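Side-chain contacts in digeranylgeranylglycerophospholipid reductase (Sulfolobus acidocaldarius, PDB 4OPC), which reduces the double bonds of geranylgeranyl chains in archaeal glycerophospholipids, using bound FAD, to give the saturated lipids of the membrane: residues G342-Q345 and A346-I350; K418-K421 and E422-N426. All coordinates share one frame; numbering follows the deposited sequence.

Contact 1: G342-Q345 and A346-I350; sequences GAKQ and ASLDI
K344 and L348, one turn apart on helix 332-357, lie side by side and point the same way, with K344 CG 3.8 Å from L348 CD1. The lysine leaves the backbone with CG anti to its N (chi1 158°), which brings CG alongside the leucine; a bend at chi3 (62°) then turns the ammonium aside to the carbonyl of E382. Q345 takes part mainly through its backbone: its carbonyl O accepts D349 N at 2.8 Å. Its side chain serves other parts of the fold, OE1 bonding to Y337 OH and NE2 to the carbonyl of F292, so this buried amide has partners at both ends. A346 N donates to G342 O at 3.0 Å. The methyl of A346 rests with CB 3.5 Å from A343 O and also touches the side chain of Y424 on helix 410-425; alanine suits the place because a longer side chain would meet that tyrosine. S347 N to A343 O (3.2 Å) and L348 N to K344 O complete the helical bonds. K344 also touches the bound phospholipid and lies close to the lipid-binding Y341. The chemistry implies a divided role for this lysine: an apolar stem packs on L348, while the E382 carbonyl satisfies its ammonium in a buried place.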
ATOM      1  N   GLY A 342      -2.611 -10.471  -1.523  1.00 13.54           N
ATOM      2  CA  GLY A 342      -3.870  -9.954  -2.037  1.00 14.47           C
ATOM      3  C   GLY A 342      -5.138 -10.536  -1.431  1.00 13.81           C
ATOM      4  O   GLY A 342      -6.114  -9.810  -1.244  1.00 13.21           O
ATOM      5  N   ALA A 343      -5.137 -11.825  -1.108  1.00 13.40           N
ATOM      6  CA  ALA A 343      -6.313 -12.449  -0.504  1.00 12.70           C
ATOM      7  C   ALA A 343      -6.548 -11.852   0.875  1.00 14.39           C
ATOM      8  O   ALA A 343      -7.682 -11.526   1.250  1.00 14.47           O
ATOM      9  CB  ALA A 343      -6.134 -13.957  -0.416  1.00 14.32           C
ATOM     10  N   LYS A 344      -5.472 -11.702   1.636  1.00 14.46           N
ATOM     11  CA  LYS A 344      -5.538 -11.006   2.916  1.00 17.07           C
ATOM     12  C   LYS A 344      -6.067  -9.583   2.765  1.00 14.28           C
ATOM     13  O   LYS A 344      -6.898  -9.136   3.558  1.00 14.32           O
ATOM     14  CB  LYS A 344      -4.155 -10.963   3.561  1.00 18.02           C
ATOM     15  CG  LYS A 344      -4.021  -9.842   4.575  1.00 22.28           C
ATOM     16  CD  LYS A 344      -2.744  -9.935   5.316  1.00 23.20           C
ATOM     17  CE  LYS A 344      -1.569  -9.799   4.389  1.00 19.66           C
ATOM     18  NZ  LYS A 344      -0.362  -9.887   5.221  1.00 24.23           N
ATOM     19  N   GLN A 345      -5.589  -8.865   1.750  1.00 13.59           N
ATOM     20  CA  GLN A 345      -6.066  -7.522   1.485  1.00 13.59           C
ATOM     21  C   GLN A 345      -7.556  -7.484   1.285  1.00 13.15           C
ATOM     22  O   GLN A 345      -8.223  -6.574   1.763  1.00 13.01           O
ATOM     23  CB  GLN A 345      -5.456  -6.989   0.196  1.00 18.98           C
ATOM     24  CG  GLN A 345      -4.269  -6.129   0.347  1.00 16.11           C
ATOM     25  CD  GLN A 345      -3.817  -5.621  -1.004  1.00 12.26           C
ATOM     26  OE1 GLN A 345      -3.051  -6.276  -1.680  1.00 13.84           O
ATOM     27  NE2 GLN A 345      -4.333  -4.475  -1.419  1.00 12.49           N
ATOM     28  N   ALA A 346      -8.081  -8.445   0.534  1.00 13.27           N
ATOM     29  CA  ALA A 346      -9.510  -8.471   0.240  1.00 13.50           C
ATOM     30  C   ALA A 346     -10.326  -8.613   1.521  1.00 13.54           C
ATOM     31  O   ALA A 346     -11.324  -7.921   1.723  1.00 13.91           O
ATOM     32  CB  ALA A 346      -9.837  -9.606  -0.718  1.00 16.61           C
ATOM     33  N   SER A 347      -9.909  -9.529   2.389  1.00 13.40           N
ATOM     34  CA  SER A 347     -10.536  -9.701   3.691  0.55 16.25           C
ATOM     35  C   SER A 347     -10.496  -8.400   4.491  1.00 12.16           C
ATOM     36  O   SER A 347     -11.484  -8.001   5.127  1.00 13.31           O
ATOM     37  CB  SER A 347      -9.800 -10.799   4.458  0.55 14.43           C
ATOM     38  OG  SER A 347     -10.367 -11.007   5.739  0.55 15.13           O
ATOM     39  N   LEU A 348      -9.349  -7.737   4.465  1.00 11.93           N
ATOM     40  CA  LEU A 348      -9.175  -6.502   5.222  1.00 11.21           C
ATOM     41  C   LEU A 348      -9.941  -5.329   4.616  1.00 12.47           C
ATOM     42  O   LEU A 348     -10.254  -4.374   5.323  1.00 12.74           O
ATOM     43  CB  LEU A 348      -7.693  -6.188   5.389  1.00 13.07           C
ATOM     44  CG  LEU A 348      -6.981  -7.193   6.292  1.00 13.09           C
ATOM     45  CD1 LEU A 348      -5.499  -6.865   6.326  1.00 16.15           C
ATOM     46  CD2 LEU A 348      -7.576  -7.213   7.710  1.00 16.65           C
ATOM     47  N   ASP A 349     -10.264  -5.404   3.326  1.00 12.50           N
ATOM     48  CA  ASP A 349     -11.091  -4.388   2.667  1.00 12.83           C
ATOM     49  C   ASP A 349     -12.480  -4.392   3.334  1.00 13.56           C
ATOM     50  O   ASP A 349     -13.047  -3.342   3.637  1.00 13.71           O
ATOM     51  CB  ASP A 349     -11.122  -4.698   1.153  1.00 11.86           C
ATOM     52  CG  ASP A 349     -11.712  -3.586   0.289  1.00 13.73           C
ATOM     53  OD1 ASP A 349     -12.329  -2.627   0.808  1.00 16.46           O
ATOM     54  OD2 ASP A 349     -11.584  -3.711  -0.946  1.00 12.90           O
ATOM     55  N   ILE A 350     -13.013  -5.580   3.610  1.00 12.47           N
ATOM     56  CA  ILE A 350     -14.268  -5.731   4.353  0.67 12.33           C
ATOM     57  C   ILE A 350     -14.124  -5.184   5.773  1.00 12.13           C
ATOM     58  O   ILE A 350     -14.947  -4.390   6.250  1.00 14.29           O
ATOM     59  CB  ILE A 350     -14.685  -7.222   4.440  0.67 11.44           C
ATOM     60  CG1 ILE A 350     -15.088  -7.753   3.063  0.67 19.14           C
ATOM     61  CG2 ILE A 350     -15.823  -7.409   5.419  0.67 14.77           C
ATOM     62  CD1 ILE A 350     -16.379  -7.170   2.520  0.67 19.38           C
TER

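Contact 2: K418-K421 and E422-N426; sequences KKIK and ELYLN
The ring of Y424 stands beside I420 one turn earlier, the two side chains pointing the same way. I420 CG1 lies 3.9 Å from Y424 CE1, and the carbonyl O of I420 sits at the ring's edge, near its plane, 3.3 Å from Y424 CD1. Over one face lies the methyl of A346, from helix 332-357, and W437 meets the ring edge-to-face. With CG1 anti to the backbone N (chi1 -157°), I420 runs along the tyrosine. A broad aromatic suits the buried place of Y424; an alanine in place of the tyrosine would probably leave a gap between the helices and deprive I420 CG1 and the A346 methyl of their ring contact.

The other flat groups lie on the exposed side. The carboxylate of E422 takes K418 NZ on OE2 at 2.9 Å, a salt bridge reached nearly along the C-O axis; the extended lysine turns in only at its last torsion (chi4 52°). N426 ND2 bonds to E422 O at 2.8 Å, approaching from above the carbonyl plane. K421 instead sends its ammonium to D385.

In this last part of helix 410-425, I420 and K421 face helix 332-357, K419 and L423 face helix 434-452, and Y424 touches both; W437 of helix 434-452 also bonds to the carbonyl of L423.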
ATOM      1  N   LYS A 418     -14.403 -14.076   5.762  1.00 21.09           N
ATOM      2  CA  LYS A 418     -14.114 -15.449   5.385  1.00 21.99           C
ATOM      3  C   LYS A 418     -14.578 -15.721   3.959  1.00 29.03           C
ATOM      4  O   LYS A 418     -13.860 -16.338   3.173  1.00 27.76           O
ATOM      5  CB  LYS A 418     -14.791 -16.409   6.372  1.00 23.10           C
ATOM      6  CG  LYS A 418     -14.604 -17.886   6.058  1.00 34.61           C
ATOM      7  CD  LYS A 418     -15.154 -18.747   7.193  1.00 49.81           C
ATOM      8  CE  LYS A 418     -15.158 -20.224   6.824  1.00 55.76           C
ATOM      9  NZ  LYS A 418     -13.827 -20.674   6.329  1.00 61.17           N
ATOM     10  N   LYS A 419     -15.766 -15.228   3.621  1.00 20.03           N
ATOM     11  CA  LYS A 419     -16.336 -15.428   2.294  1.00 23.47           C
ATOM     12  C   LYS A 419     -15.479 -14.803   1.192  1.00 19.41           C
ATOM     13  O   LYS A 419     -15.202 -15.437   0.170  1.00 21.95           O
ATOM     14  CB  LYS A 419     -17.754 -14.860   2.222  1.00 28.49           C
ATOM     15  CG  LYS A 419     -18.375 -14.996   0.846  1.00 34.84           C
ATOM     16  CD  LYS A 419     -19.889 -14.944   0.888  1.00 41.18           C
ATOM     17  CE  LYS A 419     -20.476 -15.322  -0.469  1.00 43.63           C
ATOM     18  NZ  LYS A 419     -21.963 -15.302  -0.469  1.00 56.16           N
ATOM     19  N   ILE A 420     -15.070 -13.557   1.382  1.00 17.03           N
ATOM     20  CA  ILE A 420     -14.247 -12.917   0.369  1.00 16.78           C
ATOM     21  C   ILE A 420     -12.858 -13.569   0.307  1.00 20.86           C
ATOM     22  O   ILE A 420     -12.308 -13.741  -0.778  1.00 19.01           O
ATOM     23  CB  ILE A 420     -14.213 -11.378   0.531  1.00 16.65           C
ATOM     24  CG1 ILE A 420     -13.859 -10.701  -0.795  1.00 19.68           C
ATOM     25  CG2 ILE A 420     -13.268 -10.959   1.646  1.00 20.10           C
ATOM     26  CD1 ILE A 420     -13.957  -9.186  -0.746  1.00 20.85           C
ATOM     27  N   LYS A 421     -12.323 -13.990   1.451  1.00 19.28           N
ATOM     28  CA  LYS A 421     -11.008 -14.626   1.457  1.00 24.09           C
ATOM     29  C   LYS A 421     -11.048 -15.900   0.621  1.00 26.66           C
ATOM     30  O   LYS A 421     -10.146 -16.151  -0.185  1.00 26.22           O
ATOM     31  CB  LYS A 421     -10.537 -14.941   2.875  1.00 26.20           C
ATOM     32  CG  LYS A 421      -9.068 -15.351   2.954  1.00 38.48           C
ATOM     33  CD  LYS A 421      -8.243 -14.329   3.713  1.00 50.33           C
ATOM     34  CE  LYS A 421      -6.833 -14.826   3.963  1.00 54.39           C
ATOM     35  NZ  LYS A 421      -6.817 -16.029   4.834  1.00 49.96           N
ATOM     36  N   GLU A 422     -12.116 -16.674   0.793  1.00 22.92           N
ATOM     37  CA  GLU A 422     -12.325 -17.898   0.025  1.00 26.38           C
ATOM     38  C   GLU A 422     -12.445 -17.634  -1.479  1.00 26.26           C
ATOM     39  O   GLU A 422     -11.920 -18.402  -2.281  1.00 24.10           O
ATOM     40  CB  GLU A 422     -13.546 -18.659   0.543  1.00 31.39           C
ATOM     41  CG  GLU A 422     -13.346 -19.244   1.929  1.00 38.41           C
ATOM     42  CD  GLU A 422     -14.598 -19.906   2.474  1.00 66.37           C
ATOM     43  OE1 GLU A 422     -15.654 -19.826   1.811  1.00 67.78           O
ATOM     44  OE2 GLU A 422     -14.524 -20.505   3.569  1.00 68.38           O
ATOM     45  N   LEU A 423     -13.140 -16.566  -1.858  1.00 21.02           N
ATOM     46  CA  LEU A 423     -13.220 -16.194  -3.264  1.00 20.25           C
ATOM     47  C   LEU A 423     -11.826 -15.918  -3.809  1.00 18.06           C
ATOM     48  O   LEU A 423     -11.503 -16.313  -4.929  1.00 19.51           O
ATOM     49  CB  LEU A 423     -14.101 -14.959  -3.477  1.00 21.40           C
ATOM     50  CG  LEU A 423     -15.597 -15.205  -3.662  1.00 28.95           C
ATOM     51  CD1 LEU A 423     -16.335 -13.885  -3.709  1.00 27.36           C
ATOM     52  CD2 LEU A 423     -15.840 -15.995  -4.939  1.00 35.06           C
ATOM     53  N   TYR A 424     -11.006 -15.221  -3.025  1.00 17.27           N
ATOM     54  CA  TYR A 424      -9.644 -14.924  -3.459  1.00 16.10           C
ATOM     55  C   TYR A 424      -8.734 -16.145  -3.478  1.00 21.35           C
ATOM     56  O   TYR A 424      -7.857 -16.239  -4.339  1.00 23.09           O
ATOM     57  CB  TYR A 424      -9.042 -13.767  -2.649  1.00 16.99           C
ATOM     58  CG  TYR A 424      -9.469 -12.440  -3.203  1.00 14.74           C
ATOM     59  CD1 TYR A 424     -10.786 -12.000  -3.070  1.00 15.45           C
ATOM     60  CD2 TYR A 424      -8.577 -11.645  -3.911  1.00 15.90           C
ATOM     61  CE1 TYR A 424     -11.186 -10.797  -3.592  1.00 13.87           C
ATOM     62  CE2 TYR A 424      -8.968 -10.432  -4.442  1.00 15.29           C
ATOM     63  CZ  TYR A 424     -10.276 -10.009  -4.279  1.00 14.28           C
ATOM     64  OH  TYR A 424     -10.669  -8.805  -4.813  1.00 16.30           O
ATOM     65  N   LEU A 425      -8.946 -17.081  -2.558  1.00 23.53           N
ATOM     66  CA  LEU A 425      -8.211 -18.347  -2.589  1.00 29.25           C
ATOM     67  C   LEU A 425      -8.601 -19.178  -3.814  1.00 30.25           C
ATOM     68  O   LEU A 425      -7.880 -20.094  -4.216  1.00 35.31           O
ATOM     69  CB  LEU A 425      -8.415 -19.134  -1.292  1.00 36.96           C
ATOM     70  CG  LEU A 425      -7.885 -18.416  -0.044  1.00 50.37           C
ATOM     71  CD1 LEU A 425      -8.061 -19.263   1.206  1.00 49.40           C
ATOM     72  CD2 LEU A 425      -6.426 -18.015  -0.224  1.00 40.11           C
ATOM     73  N   ASN A 426      -9.734 -18.837  -4.419  1.00 22.28           N
ATOM     74  CA  ASN A 426     -10.155 -19.444  -5.678  1.00 23.66           C
ATOM     75  C   ASN A 426     -10.062 -18.451  -6.835  1.00 23.10           C
ATOM     76  O   ASN A 426     -10.914 -18.429  -7.725  1.00 23.19           O
ATOM     77  CB  ASN A 426     -11.575 -19.994  -5.561  1.00 26.79           C
ATOM     78  CG  ASN A 426     -11.665 -21.166  -4.607  1.00 30.71           C
ATOM     79  OD1 ASN A 426     -11.187 -22.261  -4.907  1.00 35.09           O
ATOM     80  ND2 ASN A 426     -12.279 -20.945  -3.450  1.00 34.63           N
TER

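Overall arrangement
Contact 1 comes first along the chain, within helix 332-357. Helices 360-368, 374-383 and 388-397 follow before helix 410-425 carries contact 2 at its C-terminal end. Each contact spans single helical turns, so neither closes a long loop; they stand in series, without nesting or crossing. In space their centres are only 9 Å apart, because the two helices pack together. I420 CG2 lies 3.6 Å from S347 CA, and A343 CB comes within 3.7 Å of Y424 CB, small residues letting the larger ones approach closely. Helix 332-357 therefore lies between the phospholipid pocket, reached by K344, and helix 410-425, while helix 434-452 touches both.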